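Local coordinates for Ice-binding protein 1 (PDB 6BG8) that adsorbs its bacterium onto ice and inhibits the growth of ice crystals, with high thermal hysteresis activity, at residues L8-R13 / V79-M84; Y75-P78 / S83-A86. All coordinates share one frame; numbering follows the deposited sequence.

Both contacts lie in the ice-binding-like domain of this longer adhesin, a beta-solenoid with one long helix alongside. Their centres are about 9 Å apart, and they share S83 and M84 at the start of helix 84-103. Along the chain 8-13 comes first, just before strand 14-18. Next come 75-78, 79-84 and 83-86, which run through the loop after strand 65-66 into the helix. Contact 2 folds that loop against the first helical turn. Contact 1 ties the same loop to the N-terminal segment. R13 NH1 also packs 3.6 Å from P78 CB, and this joins the two. Both lie away from the probable ice-binding motif.

Contact 1: L8-R13 / V79-M84; sequences LGEVAR and VPYASM
Y81 and E10 approach from opposite directions, with the carboxylate at the ring edge. The phenol OH of Y81 donates a short hydrogen bond of 2.6 Å to E10 OE1. OE1 sits in the ring plane. The carboxylate stands nearly upright to that ring, at 84°, and the OH reaches OE1 from above the carboxylate plane. E10 turns CG anti to its own backbone nitrogen (chi1 -170°) and bends at chi2. This carries the carboxylate between the two partners, OE1 at the tyrosine and OE2 at R13. R13 NH1 forms a salt bridge to OE2 at 2.9 Å, with a fairly straight N-H...O of 159°. NH1 meets OE2 nearly along its C-O axis, and OE2 lies in the guanidinium plane. Two bonded partners thus fix the carboxylate rotation, and R13 probably favours its ionised form. Two waters extend the link to V79 O. One lies 2.9 Å from both E10 OE2 and V79 O. The other bridges R13 NH1 and V79 O. This small surface contact pins the loop before helix 84-103 to the 3-10 segment 10-13, just ahead of strand 14-18. E10 packs on F87 and S91 of the helix, Y81 touches Q90, and R13 NE pairs with D34 of strand 34-37.

Contact 2: Y75-P78 / S83-A86; sequences YVVP and SMVA
S83 OG accepts a hydrogen bond from A86 N at 3.1 Å, with an N-H...O angle of 157°. This is an N-cap. It closes the first turn of helix 84-103, the long helix that lies along the beta-solenoid of this ice-binding-like domain. The CB of S83 points away from 75-78, and the contact with the loop is made by its backbone carbonyl. V77 takes up that backbone side. Both its methyls lie over one face of the peptide between S83 and M84, CG1 by the carbonyl and CG2 by the nitrogen. CG1, anti to the backbone nitrogen of V77 (chi1 177°), rests 3.5 Å from S83 O. CG2 reaches M84 N at 3.6 Å and also approaches the CB of M84. The CA atoms of V77 and M84 are 5.2 Å apart, the nearest such pair here. No hydrogen bond joins the two segments, and van der Waals packing holds them.

M84 supplies the other half. Its CG lies opposite the main-chain N (chi1 -168°), and two further bends turn the thioether toward the loop, although the CB does not point there. The side chain crosses the P78 ring at about a right angle, with SD 3.9 Å from P78 CD. M84 is buried, and Y66 of strand 65-66 packs on both M84 and P78. Through Y66 the loop also packs on strand 65-66. The phenol of Y75 leads away from this site toward R42, A54 and D70, and Y75 O accepts a hydrogen bond from T72 OG1. Only the root of that side chain meets the methionine. The terminal methyl of M84 ends the contact: CE lies 4.3 Å from Y75 CB and 3.6 Å from V76 O.

Contact 1: L8-R13 / V79-M84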
ATOM      1  N   LEU A   8       1.385  -8.597  -8.670  1.00  7.25           N
ATOM      2  CA  LEU A   8       0.305  -8.366  -7.715  1.00  4.93           C
ATOM      3  C   LEU A   8      -0.937  -9.194  -8.003  1.00  7.10           C
ATOM      4  O   LEU A   8      -1.761  -9.378  -7.104  1.00  7.50           O
ATOM      5  CB  LEU A   8      -0.085  -6.877  -7.677  1.00  8.48           C
ATOM      6  CG  LEU A   8       0.600  -6.068  -6.570  1.00 11.65           C
ATOM      7  CD1 LEU A   8       2.110  -6.233  -6.639  1.00 12.75           C
ATOM      8  CD2 LEU A   8       0.203  -4.582  -6.634  1.00  9.71           C
ATOM      9  N   GLY A   9      -1.095  -9.697  -9.219  1.00  9.02           N
ATOM     10  CA  GLY A   9      -2.255 -10.521  -9.499  1.00  9.10           C
ATOM     11  C   GLY A   9      -3.525  -9.737  -9.254  1.00  5.43           C
ATOM     12  O   GLY A   9      -3.656  -8.573  -9.657  1.00  8.23           O
ATOM     13  N   GLU A  10      -4.461 -10.370  -8.545  1.00  7.77           N
ATOM     14  CA  GLU A  10      -5.768  -9.761  -8.335  1.00  8.17           C
ATOM     15  C   GLU A  10      -5.690  -8.516  -7.462  1.00  7.14           C
ATOM     16  O   GLU A  10      -6.559  -7.641  -7.560  1.00  8.06           O
ATOM     17  CB  GLU A  10      -6.720 -10.775  -7.703  1.00 11.54           C
ATOM     18  CG  GLU A  10      -8.173 -10.310  -7.671  1.00  7.69           C
ATOM     19  CD  GLU A  10      -8.755 -10.204  -9.062  1.00 11.78           C
ATOM     20  OE1 GLU A  10      -8.461 -11.078  -9.901  1.00 10.23           O
ATOM     21  OE2 GLU A  10      -9.502  -9.245  -9.325  1.00 10.68           O
ATOM     22  N   VAL A  11      -4.683  -8.414  -6.589  1.00  6.27           N
ATOM     23  CA  VAL A  11      -4.704  -7.307  -5.633  1.00  6.83           C
ATOM     24  C   VAL A  11      -4.208  -6.001  -6.232  1.00 10.05           C
ATOM     25  O   VAL A  11      -4.238  -4.974  -5.542  1.00  8.30           O
ATOM     26  CB  VAL A  11      -3.925  -7.643  -4.341  1.00  7.68           C
ATOM     27  CG1 VAL A  11      -4.350  -9.019  -3.806  1.00 11.83           C
ATOM     28  CG2 VAL A  11      -2.420  -7.549  -4.541  1.00  8.41           C
ATOM     29  N   ALA A  12      -3.777  -5.999  -7.501  1.00  8.43           N
ATOM     30  CA  ALA A  12      -3.488  -4.739  -8.187  1.00 11.76           C
ATOM     31  C   ALA A  12      -4.695  -3.807  -8.202  1.00  7.69           C
ATOM     32  O   ALA A  12      -4.535  -2.585  -8.278  1.00 10.70           O
ATOM     33  CB  ALA A  12      -3.031  -5.010  -9.618  1.00 10.15           C
ATOM     34  N   ARG A  13      -5.908  -4.361  -8.118  1.00  9.02           N
ATOM     35  CA  ARG A  13      -7.118  -3.547  -8.166  1.00  8.36           C
ATOM     36  C   ARG A  13      -7.331  -2.725  -6.904  1.00  7.30           C
ATOM     37  O   ARG A  13      -8.138  -1.789  -6.919  1.00  8.65           O
ATOM     38  CB  ARG A  13      -8.345  -4.438  -8.365  1.00  7.46           C
ATOM     39  CG  ARG A  13      -8.608  -5.343  -7.175  1.00  8.07           C
ATOM     40  CD  ARG A  13      -9.650  -6.393  -7.505  1.00 10.02           C
ATOM     41  NE  ARG A  13     -10.916  -5.736  -7.795  1.00  8.04           N
ATOM     42  CZ  ARG A  13     -11.798  -6.143  -8.699  1.00 11.91           C
ATOM     43  NH1 ARG A  13     -11.573  -7.238  -9.412  1.00  9.99           N
ATOM     44  NH2 ARG A  13     -12.910  -5.443  -8.886  1.00 10.47           N
ATOM     45  N   VAL A  79     -15.953  -9.840 -11.707  1.00 13.72           N
ATOM     46  CA  VAL A  79     -15.664 -10.745 -12.821  1.00 13.01           C
ATOM     47  C   VAL A  79     -14.211 -11.202 -12.722  1.00 15.02           C
ATOM     48  O   VAL A  79     -13.349 -10.407 -12.307  1.00 15.29           O
ATOM     49  CB  VAL A  79     -15.942 -10.012 -14.138  1.00 20.42           C
ATOM     50  CG1 VAL A  79     -15.151 -10.563 -15.256  1.00 20.56           C
ATOM     51  CG2 VAL A  79     -17.423 -10.048 -14.455  1.00 19.83           C
ATOM     52  N   PRO A  80     -13.880 -12.464 -13.046  1.00 14.99           N
ATOM     53  CA  PRO A  80     -14.715 -13.572 -13.523  1.00 13.35           C
ATOM     54  C   PRO A  80     -15.116 -14.556 -12.425  1.00 14.01           C
ATOM     55  O   PRO A  80     -15.439 -15.716 -12.710  1.00 16.50           O
ATOM     56  CB  PRO A  80     -13.796 -14.256 -14.530  1.00 14.07           C
ATOM     57  CG  PRO A  80     -12.445 -14.152 -13.856  1.00 16.52           C
ATOM     58  CD  PRO A  80     -12.454 -12.845 -13.056  1.00 13.78           C
ATOM     59  N   TYR A  81     -15.102 -14.106 -11.177  1.00 12.28           N
ATOM     60  CA  TYR A  81     -15.246 -15.029 -10.059  1.00 10.06           C
ATOM     61  C   TYR A  81     -16.680 -15.523  -9.904  1.00 16.29           C
ATOM     62  O   TYR A  81     -17.644 -14.787 -10.135  1.00 13.17           O
ATOM     63  CB  TYR A  81     -14.760 -14.367  -8.771  1.00 10.52           C
ATOM     64  CG  TYR A  81     -13.280 -14.130  -8.842  1.00  9.40           C
ATOM     65  CD1 TYR A  81     -12.378 -15.154  -8.561  1.00  8.79           C
ATOM     66  CD2 TYR A  81     -12.773 -12.902  -9.236  1.00 11.00           C
ATOM     67  CE1 TYR A  81     -11.020 -14.950  -8.651  1.00 11.07           C
ATOM     68  CE2 TYR A  81     -11.418 -12.695  -9.336  1.00 12.73           C
ATOM     69  CZ  TYR A  81     -10.545 -13.717  -9.042  1.00  9.06           C
ATOM     70  OH  TYR A  81      -9.193 -13.496  -9.147  1.00 10.98           O
ATOM     71  N   ALA A  82     -16.806 -16.784  -9.497  1.00 12.39           N
ATOM     72  CA  ALA A  82     -18.102 -17.426  -9.331  1.00 10.71           C
ATOM     73  C   ALA A  82     -18.820 -16.982  -8.070  1.00 15.36           C
ATOM     74  O   ALA A  82     -20.047 -17.101  -7.994  1.00 14.20           O
ATOM     75  CB  ALA A  82     -17.924 -18.946  -9.308  1.00 14.59           C
ATOM     76  N   SER A  83     -18.084 -16.481  -7.085  1.00  8.97           N
ATOM     77  CA  SER A  83     -18.648 -16.106  -5.799  1.00 10.41           C
ATOM     78  C   SER A  83     -17.736 -15.067  -5.175  1.00 12.50           C
ATOM     79  O   SER A  83     -16.570 -14.924  -5.559  1.00 10.61           O
ATOM     80  CB  SER A  83     -18.778 -17.310  -4.869  1.00  9.36           C
ATOM     81  OG  SER A  83     -17.483 -17.811  -4.564  1.00 10.52           O
ATOM     82  N   MET A  84     -18.286 -14.332  -4.210  1.00  8.74           N
ATOM     83  CA  MET A  84     -17.461 -13.375  -3.488  1.00  7.68           C
ATOM     84  C   MET A  84     -16.370 -14.087  -2.700  1.00  8.65           C
ATOM     85  O   MET A  84     -15.245 -13.591  -2.600  1.00  9.07           O
ATOM     86  CB  MET A  84     -18.332 -12.520  -2.573  1.00 10.98           C
ATOM     87  CG  MET A  84     -17.606 -11.319  -2.017  1.00  9.48           C
ATOM     88  SD  MET A  84     -17.242 -10.091  -3.290  1.00  9.49           S
ATOM     89  CE  MET A  84     -18.842  -9.297  -3.500  1.00  7.88           C
TER
HETATM   90  O   HOH W   1     -10.485  -9.810 -11.973  1.00 22.30           O
HETATM   91  O   HOH W   2     -13.030  -7.688 -11.861  1.00 15.87           O

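Contact 2: Y75-P78 / S83-A86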
ATOM      1  N   TYR A  75     -24.854  -7.031  -3.343  1.00  8.44           N
ATOM      2  CA  TYR A  75     -23.488  -6.773  -3.780  1.00  9.90           C
ATOM      3  C   TYR A  75     -23.191  -7.498  -5.101  1.00  9.14           C
ATOM      4  O   TYR A  75     -23.932  -8.386  -5.534  1.00 10.12           O
ATOM      5  CB  TYR A  75     -22.505  -7.180  -2.675  1.00  9.44           C
ATOM      6  CG  TYR A  75     -22.654  -6.321  -1.435  1.00 10.82           C
ATOM      7  CD1 TYR A  75     -23.527  -6.677  -0.410  1.00  8.99           C
ATOM      8  CD2 TYR A  75     -21.949  -5.131  -1.305  1.00  9.61           C
ATOM      9  CE1 TYR A  75     -23.679  -5.872   0.713  1.00  7.39           C
ATOM     10  CE2 TYR A  75     -22.100  -4.325  -0.183  1.00  9.23           C
ATOM     11  CZ  TYR A  75     -22.962  -4.706   0.819  1.00 10.09           C
ATOM     12  OH  TYR A  75     -23.116  -3.911   1.934  1.00 10.81           O
ATOM     13  N   VAL A  76     -22.099  -7.090  -5.751  1.00  8.11           N
ATOM     14  CA  VAL A  76     -21.742  -7.562  -7.086  1.00  8.68           C
ATOM     15  C   VAL A  76     -20.389  -8.257  -7.021  1.00 11.21           C
ATOM     16  O   VAL A  76     -19.374  -7.626  -6.697  1.00  9.09           O
ATOM     17  CB  VAL A  76     -21.698  -6.412  -8.106  1.00 11.58           C
ATOM     18  CG1 VAL A  76     -21.248  -6.929  -9.468  1.00 12.04           C
ATOM     19  CG2 VAL A  76     -23.064  -5.736  -8.201  1.00  9.75           C
ATOM     20  N   VAL A  77     -20.369  -9.528  -7.389  1.00  7.71           N
ATOM     21  CA  VAL A  77     -19.120 -10.305  -7.397  1.00  6.56           C
ATOM     22  C   VAL A  77     -18.242  -9.839  -8.553  1.00  8.13           C
ATOM     23  O   VAL A  77     -18.711  -9.790  -9.706  1.00 12.55           O
ATOM     24  CB  VAL A  77     -19.421 -11.795  -7.519  1.00 10.67           C
ATOM     25  CG1 VAL A  77     -18.114 -12.587  -7.603  1.00 12.96           C
ATOM     26  CG2 VAL A  77     -20.288 -12.260  -6.352  1.00 11.42           C
ATOM     27  N   PRO A  78     -16.980  -9.504  -8.311  1.00  8.53           N
ATOM     28  CA  PRO A  78     -16.102  -9.119  -9.424  1.00 10.29           C
ATOM     29  C   PRO A  78     -15.941 -10.238 -10.446  1.00 10.79           C
ATOM     30  O   PRO A  78     -15.805 -11.414 -10.108  1.00  8.82           O
ATOM     31  CB  PRO A  78     -14.772  -8.794  -8.735  1.00  9.43           C
ATOM     32  CG  PRO A  78     -15.169  -8.422  -7.315  1.00  7.89           C
ATOM     33  CD  PRO A  78     -16.336  -9.319  -6.997  1.00 11.20           C
ATOM     34  N   SER A  83     -18.084 -16.481  -7.085  1.00  8.97           N
ATOM     35  CA  SER A  83     -18.648 -16.106  -5.799  1.00 10.41           C
ATOM     36  C   SER A  83     -17.736 -15.067  -5.175  1.00 12.50           C
ATOM     37  O   SER A  83     -16.570 -14.924  -5.559  1.00 10.61           O
ATOM     38  CB  SER A  83     -18.778 -17.310  -4.869  1.00  9.36           C
ATOM     39  OG  SER A  83     -17.483 -17.811  -4.564  1.00 10.52           O
ATOM     40  N   MET A  84     -18.286 -14.332  -4.210  1.00  8.74           N
ATOM     41  CA  MET A  84     -17.461 -13.375  -3.488  1.00  7.68           C
ATOM     42  C   MET A  84     -16.370 -14.087  -2.700  1.00  8.65           C
ATOM     43  O   MET A  84     -15.245 -13.591  -2.600  1.00  9.07           O
ATOM     44  CB  MET A  84     -18.332 -12.520  -2.573  1.00 10.98           C
ATOM     45  CG  MET A  84     -17.606 -11.319  -2.017  1.00  9.48           C
ATOM     46  SD  MET A  84     -17.242 -10.091  -3.290  1.00  9.49           S
ATOM     47  CE  MET A  84     -18.842  -9.297  -3.500  1.00  7.88           C
ATOM     48  N   VAL A  85     -16.683 -15.258  -2.135  1.00  6.78           N
ATOM     49  CA  VAL A  85     -15.672 -16.043  -1.427  1.00  7.20           C
ATOM     50  C   VAL A  85     -14.497 -16.367  -2.346  1.00  5.69           C
ATOM     51  O   VAL A  85     -13.329 -16.250  -1.951  1.00  7.77           O
ATOM     52  CB  VAL A  85     -16.305 -17.322  -0.847  1.00  7.00           C
ATOM     53  CG1 VAL A  85     -15.229 -18.289  -0.374  1.00 11.29           C
ATOM     54  CG2 VAL A  85     -17.247 -16.973   0.292  1.00 14.07           C
ATOM     55  N   ALA A  86     -14.780 -16.768  -3.587  1.00  7.78           N
ATOM     56  CA  ALA A  86     -13.691 -17.096  -4.506  1.00  6.71           C
ATOM     57  C   ALA A  86     -12.858 -15.864  -4.835  1.00  8.12           C
ATOM     58  O   ALA A  86     -11.633 -15.957  -4.984  1.00  6.05           O
ATOM     59  CB  ALA A  86     -14.245 -17.721  -5.783  1.00  6.06           C
TER